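PDB 4N91: TRAP dicarboxylate transporter, DctP subunit from Anaerococcus prevoti, which binds D-glucuronate, as either anomer, and probably delivers it to a TRAP-type membrane transporter as the extracytoplasmic solute-binding subunit. Local coordinates for residues A[216-221]-A[275-280]; A[287-290]-A[294-297]. All coordinates share one frame; numbering follows the deposited sequence. Where two conformers were deposited one is given.

Interaction 1: A[216-221]-A[275-280]; sequences NEMSLT and KEWKVA
The carboxamide of Asn216 meets the benzo end of the Trp277 indole, with ND2 3.3 Å from CH2 of that ring. Amide and indole planes stand 66° apart, and CG of Asn216 lies in the indole plane at its edge, so the two flat groups do not stack. ND2 is spoken for elsewhere, giving its hydrogen bond to the carbonyl of Ala151. At the other end of the amide, OD1 of Asn216 takes a weak capping bond from Met218 N (3.0 Å), which links the side chain to the start of the turn that leads into the short helix. Next to this tight, buried patch the contact slackens. In the conformer given, Met218, a selenomethionine, bends at chi2 and chi3. Its CG lies 4.0 Å from CH2 of Trp277. Met218 CE reaches to 4.0 Å from Ala280 CB, at the partly exposed side. Pro44 of helix 44-60 touches both Met218 and Ala280. On the more open flank of helix 256-290, Lys275 NZ and Glu276 OE2 form a salt bridge of 3.1 Å, the amine standing above the carboxylate plane, and neither residue reaches 216-221. Asn216 also touches bound beta-D-glucuronate, so Trp277 of helix 256-290 stands in the second shell, behind a pocket residue of a TRAP solute receptor with the periplasmic-binding-protein fold.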
loop_
_atom_site.group_PDB
_atom_site.type_symbol
_atom_site.label_atom_id
_atom_site.label_comp_id
_atom_site.label_asym_id
_atom_site.label_seq_id
_atom_site.Cartn_x
_atom_site.Cartn_y
_atom_site.Cartn_z
ATOM N N ASN A 216 -7.999 3.965 0.796
ATOM C CA ASN A 216 -9.119 3.099 0.533
ATOM C C ASN A 216 -10.178 3.205 1.636
ATOM O O ASN A 216 -9.998 3.895 2.640
ATOM C CB ASN A 216 -8.650 1.660 0.345
ATOM C CG ASN A 216 -7.965 1.092 1.576
ATOM O OD1 ASN A 216 -8.485 1.180 2.714
ATOM N ND2 ASN A 216 -6.769 0.547 1.375
ATOM N N GLU A 217 -11.285 2.501 1.457
ATOM C CA GLU A 217 -12.416 2.610 2.361
ATOM C C GLU A 217 -12.195 2.017 3.750
ATOM O O GLU A 217 -12.879 2.401 4.688
ATOM C CB GLU A 217 -13.647 1.984 1.732
ATOM C CG GLU A 217 -14.006 2.586 0.377
ATOM C CD GLU A 217 -13.413 1.854 -0.827
ATOM O OE1 GLU A 217 -12.284 1.313 -0.758
ATOM O OE2 GLU A 217 -14.118 1.822 -1.874
HETATM N N MSE A 218 -11.240 1.102 3.872
HETATM C CA MSE A 218 -10.983 0.441 5.143
HETATM C C MSE A 218 -10.443 1.415 6.187
HETATM O O MSE A 218 -10.612 1.213 7.387
HETATM C CB MSE A 218 -10.049 -0.755 4.946
HETATM C CG MSE A 218 -10.749 -2.002 4.474
HETATM SE SE MSE A 218 -11.658 -2.749 5.979
HETATM C CE MSE A 218 -10.382 -3.972 6.793
ATOM N N SER A 219 -9.809 2.490 5.739
ATOM C CA SER A 219 -9.352 3.532 6.653
ATOM C C SER A 219 -10.511 4.143 7.404
ATOM O O SER A 219 -10.340 4.586 8.534
ATOM C CB SER A 219 -8.634 4.664 5.899
ATOM O OG SER A 219 -7.306 4.269 5.554
ATOM N N LEU A 220 -11.665 4.253 6.757
ATOM C CA LEU A 220 -12.799 4.925 7.361
ATOM C C LEU A 220 -13.336 4.147 8.554
ATOM O O LEU A 220 -13.811 4.727 9.513
ATOM C CB LEU A 220 -13.944 5.066 6.358
ATOM C CG LEU A 220 -13.661 5.914 5.119
ATOM C CD1 LEU A 220 -14.794 5.809 4.112
ATOM C CD2 LEU A 220 -13.444 7.361 5.538
ATOM N N THR A 221 -13.277 2.825 8.448
ATOM C CA THR A 221 -13.992 1.949 9.377
ATOM C C THR A 221 -13.000 1.284 10.320
ATOM O O THR A 221 -13.037 1.528 11.528
ATOM C CB THR A 221 -14.860 0.931 8.606
ATOM O OG1 THR A 221 -14.035 0.206 7.671
ATOM C CG2 THR A 221 -15.986 1.640 7.863
ATOM N N LYS A 275 -8.372 -12.530 -1.232
ATOM C CA LYS A 275 -9.746 -13.011 -1.053
ATOM C C LYS A 275 -10.426 -12.253 0.070
ATOM O O LYS A 275 -11.596 -11.828 -0.029
ATOM C CB LYS A 275 -9.732 -14.498 -0.741
ATOM C CG LYS A 275 -11.088 -15.149 -0.440
ATOM C CD LYS A 275 -11.418 -15.100 1.052
ATOM C CE LYS A 275 -12.502 -16.080 1.446
ATOM N NZ LYS A 275 -12.852 -15.953 2.885
ATOM N N GLU A 276 -9.690 -12.056 1.156
ATOM C CA GLU A 276 -10.272 -11.375 2.317
ATOM C C GLU A 276 -10.475 -9.902 2.038
ATOM O O GLU A 276 -11.401 -9.288 2.574
ATOM C CB GLU A 276 -9.395 -11.594 3.556
ATOM C CG GLU A 276 -9.339 -13.034 4.013
ATOM C CD GLU A 276 -10.653 -13.578 4.551
ATOM O OE1 GLU A 276 -11.636 -12.821 4.728
ATOM O OE2 GLU A 276 -10.703 -14.788 4.822
ATOM N N TRP A 277 -9.622 -9.334 1.196
ATOM C CA TRP A 277 -9.725 -7.925 0.828
ATOM C C TRP A 277 -11.078 -7.631 0.191
ATOM O O TRP A 277 -11.751 -6.668 0.539
ATOM C CB TRP A 277 -8.597 -7.513 -0.124
ATOM C CG TRP A 277 -8.776 -6.100 -0.500
ATOM C CD1 TRP A 277 -9.300 -5.611 -1.672
ATOM C CD2 TRP A 277 -8.500 -4.965 0.321
ATOM N NE1 TRP A 277 -9.356 -4.241 -1.622
ATOM C CE2 TRP A 277 -8.886 -3.824 -0.402
ATOM C CE3 TRP A 277 -7.970 -4.803 1.612
ATOM C CZ2 TRP A 277 -8.762 -2.538 0.118
ATOM C CZ3 TRP A 277 -7.849 -3.528 2.119
ATOM C CH2 TRP A 277 -8.238 -2.415 1.370
ATOM N N LYS A 278 -11.492 -8.491 -0.734
ATOM C CA LYS A 278 -12.769 -8.316 -1.434
ATOM C C LYS A 278 -13.942 -8.281 -0.461
ATOM O O LYS A 278 -14.778 -7.382 -0.514
ATOM C CB LYS A 278 -12.962 -9.434 -2.469
ATOM C CG LYS A 278 -11.864 -9.491 -3.518
ATOM C CD LYS A 278 -12.077 -10.650 -4.486
ATOM C CE LYS A 278 -10.801 -11.012 -5.237
ATOM N NZ LYS A 278 -10.435 -9.977 -6.241
ATOM N N VAL A 279 -13.953 -9.230 0.470
ATOM C CA VAL A 279 -14.960 -9.298 1.512
ATOM C C VAL A 279 -14.943 -8.034 2.383
ATOM O O VAL A 279 -15.983 -7.399 2.618
ATOM C CB VAL A 279 -14.714 -10.550 2.405
ATOM C CG1 VAL A 279 -15.699 -10.606 3.554
ATOM C CG2 VAL A 279 -14.843 -11.818 1.556
ATOM N N ALA A 280 -13.757 -7.682 2.857
ATOM C CA ALA A 280 -13.598 -6.593 3.827
ATOM C C ALA A 280 -13.981 -5.249 3.232
ATOM O O ALA A 280 -14.604 -4.432 3.900
ATOM C CB ALA A 280 -12.181 -6.555 4.338
#

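Interaction 2: A[287-290]-A[294-297]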
loop_
_atom_site.group_PDB
_atom_site.type_symbol
_atom_site.label_atom_id
_atom_site.label_comp_id
_atom_site.label_asym_id
_atom_site.label_seq_id
_atom_site.Cartn_x
_atom_site.Cartn_y
_atom_site.Cartn_z
ATOM N N LYS A 287 -20.460 -0.335 6.294
ATOM C CA LYS A 287 -20.284 0.197 7.630
ATOM C C LYS A 287 -20.046 1.719 7.578
ATOM O O LYS A 287 -20.587 2.468 8.394
ATOM C CB LYS A 287 -19.142 -0.532 8.335
ATOM C CG LYS A 287 -18.699 0.078 9.655
ATOM C CD LYS A 287 -19.589 -0.313 10.826
ATOM C CE LYS A 287 -19.203 0.463 12.092
ATOM N NZ LYS A 287 -17.718 0.574 12.275
ATOM N N ALA A 288 -19.269 2.176 6.598
ATOM C CA ALA A 288 -19.060 3.622 6.414
ATOM C C ALA A 288 -20.392 4.338 6.165
ATOM O O ALA A 288 -20.683 5.380 6.763
ATOM C CB ALA A 288 -18.093 3.879 5.271
ATOM N N SER A 289 -21.220 3.770 5.301
ATOM C CA SER A 289 -22.540 4.342 5.070
ATOM C C SER A 289 -23.319 4.444 6.380
ATOM O O SER A 289 -23.919 5.470 6.684
ATOM C CB SER A 289 -23.309 3.502 4.061
ATOM O OG SER A 289 -22.765 3.674 2.767
ATOM N N GLU A 290 -23.275 3.387 7.181
ATOM C CA GLU A 290 -24.014 3.360 8.426
ATOM C C GLU A 290 -23.476 4.382 9.426
ATOM O O GLU A 290 -24.236 4.892 10.246
ATOM C CB GLU A 290 -23.976 1.956 9.035
ATOM C CG GLU A 290 -24.688 0.910 8.205
ATOM C CD GLU A 290 -24.528 -0.493 8.780
ATOM O OE1 GLU A 290 -23.647 -0.695 9.643
ATOM O OE2 GLU A 290 -25.279 -1.393 8.364
ATOM N N GLU A 294 -20.763 10.017 3.487
ATOM C CA GLU A 294 -21.319 10.238 2.173
ATOM C C GLU A 294 -20.289 9.990 1.097
ATOM O O GLU A 294 -19.191 10.568 1.101
ATOM C CB GLU A 294 -21.879 11.653 2.070
ATOM C CG GLU A 294 -22.405 11.996 0.667
ATOM C CD GLU A 294 -22.902 13.409 0.579
ATOM O OE1 GLU A 294 -23.090 14.026 1.646
ATOM O OE2 GLU A 294 -23.115 13.902 -0.552
ATOM N N PHE A 295 -20.624 9.103 0.168
ATOM C CA PHE A 295 -19.741 8.815 -0.940
ATOM C C PHE A 295 -20.087 9.720 -2.118
ATOM O O PHE A 295 -21.253 9.901 -2.467
ATOM C CB PHE A 295 -19.808 7.325 -1.306
ATOM C CG PHE A 295 -19.221 6.432 -0.256
ATOM C CD1 PHE A 295 -17.854 6.296 -0.157
ATOM C CD2 PHE A 295 -20.021 5.741 0.628
ATOM C CE1 PHE A 295 -17.285 5.496 0.795
ATOM C CE2 PHE A 295 -19.465 4.947 1.611
ATOM C CZ PHE A 295 -18.082 4.816 1.696
ATOM N N ILE A 296 -19.060 10.338 -2.670
ATOM C CA ILE A 296 -19.163 11.201 -3.832
ATOM C C ILE A 296 -18.417 10.578 -5.010
ATOM O O ILE A 296 -17.392 9.909 -4.816
ATOM C CB ILE A 296 -18.576 12.590 -3.503
ATOM C CG1 ILE A 296 -19.366 13.218 -2.347
ATOM C CG2 ILE A 296 -18.594 13.482 -4.730
ATOM C CD1 ILE A 296 -18.696 14.437 -1.765
ATOM N N TYR A 297 -18.961 10.770 -6.222
ATOM C CA TYR A 297 -18.393 10.191 -7.442
ATOM C C TYR A 297 -18.034 11.296 -8.408
ATOM O O TYR A 297 -18.795 11.592 -9.340
ATOM C CB TYR A 297 -19.398 9.199 -8.062
ATOM C CG TYR A 297 -19.800 8.145 -7.063
ATOM C CD1 TYR A 297 -19.064 6.990 -6.922
ATOM C CD2 TYR A 297 -20.877 8.342 -6.212
ATOM C CE1 TYR A 297 -19.414 6.034 -5.976
ATOM C CE2 TYR A 297 -21.228 7.389 -5.263
ATOM C CZ TYR A 297 -20.477 6.241 -5.154
ATOM O OH TYR A 297 -20.816 5.296 -4.206
#
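Phe295 projects its ring from strand 294-296 to the last turn of helix 256-290, where it meets Ala288 and Ser289. Its CB does not itself point at the helix; the rotation that sets CG anti to the carbonyl carbon (chi1 -68°) brings the ring there. CB and CG make no close approach to 287-290; beyond them the ring supplies the contact along one of its sides. CD2 lies 4.0 Å from OG of Ser289, and CE2 comes nearer to the same oxygen, at 3.7 Å. CE2 also begins the apolar contact, 4.1 Å from CB of Ala288, and CZ completes it at 3.7 Å from that methyl. CD1 and CE1, on the far side of the ring, make no comparable approach to the helix segment.

The two helix residues use the ring differently. OG of Ser289 sits in the ring plane at the edge, while the buried Ala288 methyl approaches obliquely. The hydroxyl forms no hydrogen bond across the contact; its polar partner is the carbonyl of Lys285, one turn earlier, through a weak bond. Tyr232 meets the Phe295 ring with the planes about 70° apart. With an alanine here, the Ala288 methyl would probably lose its aromatic neighbour and a gap would open between the helix end and the sheet. Backbone hydrogen bonds of Glu294 and Ile296 with Tyr232 help join 294-296, in parallel, to strand 231-238 at the edge of a mixed sheet. The contact thus belongs to a helix-turn-strand connection, in which the chain leaves a long helix, turns sharply and packs an edge-strand aromatic against that helix.

Helix 256-290 runs through both contacts, giving Trp277 and Ala280 to interaction 1 and, near its end, Ala288 and Ser289 to interaction 2. Their centres lie 13 Å apart, and the far end of 216-221 also touches interaction 2: CG2 of Thr221 packs 3.6 Å from the backbone N of Ala288, and CD1 of Leu220 reaches CE1 of Phe295 at 4.2 Å. Their relation to the ligand differs. The side chain of Asn216 in interaction 1 comes within about 3 Å of bound beta-D-glucuronate, whereas that of Phe295 stays about 14 Å from it. Thr221 and Leu220 thus connect the segment that carries Asn216 with interaction 2.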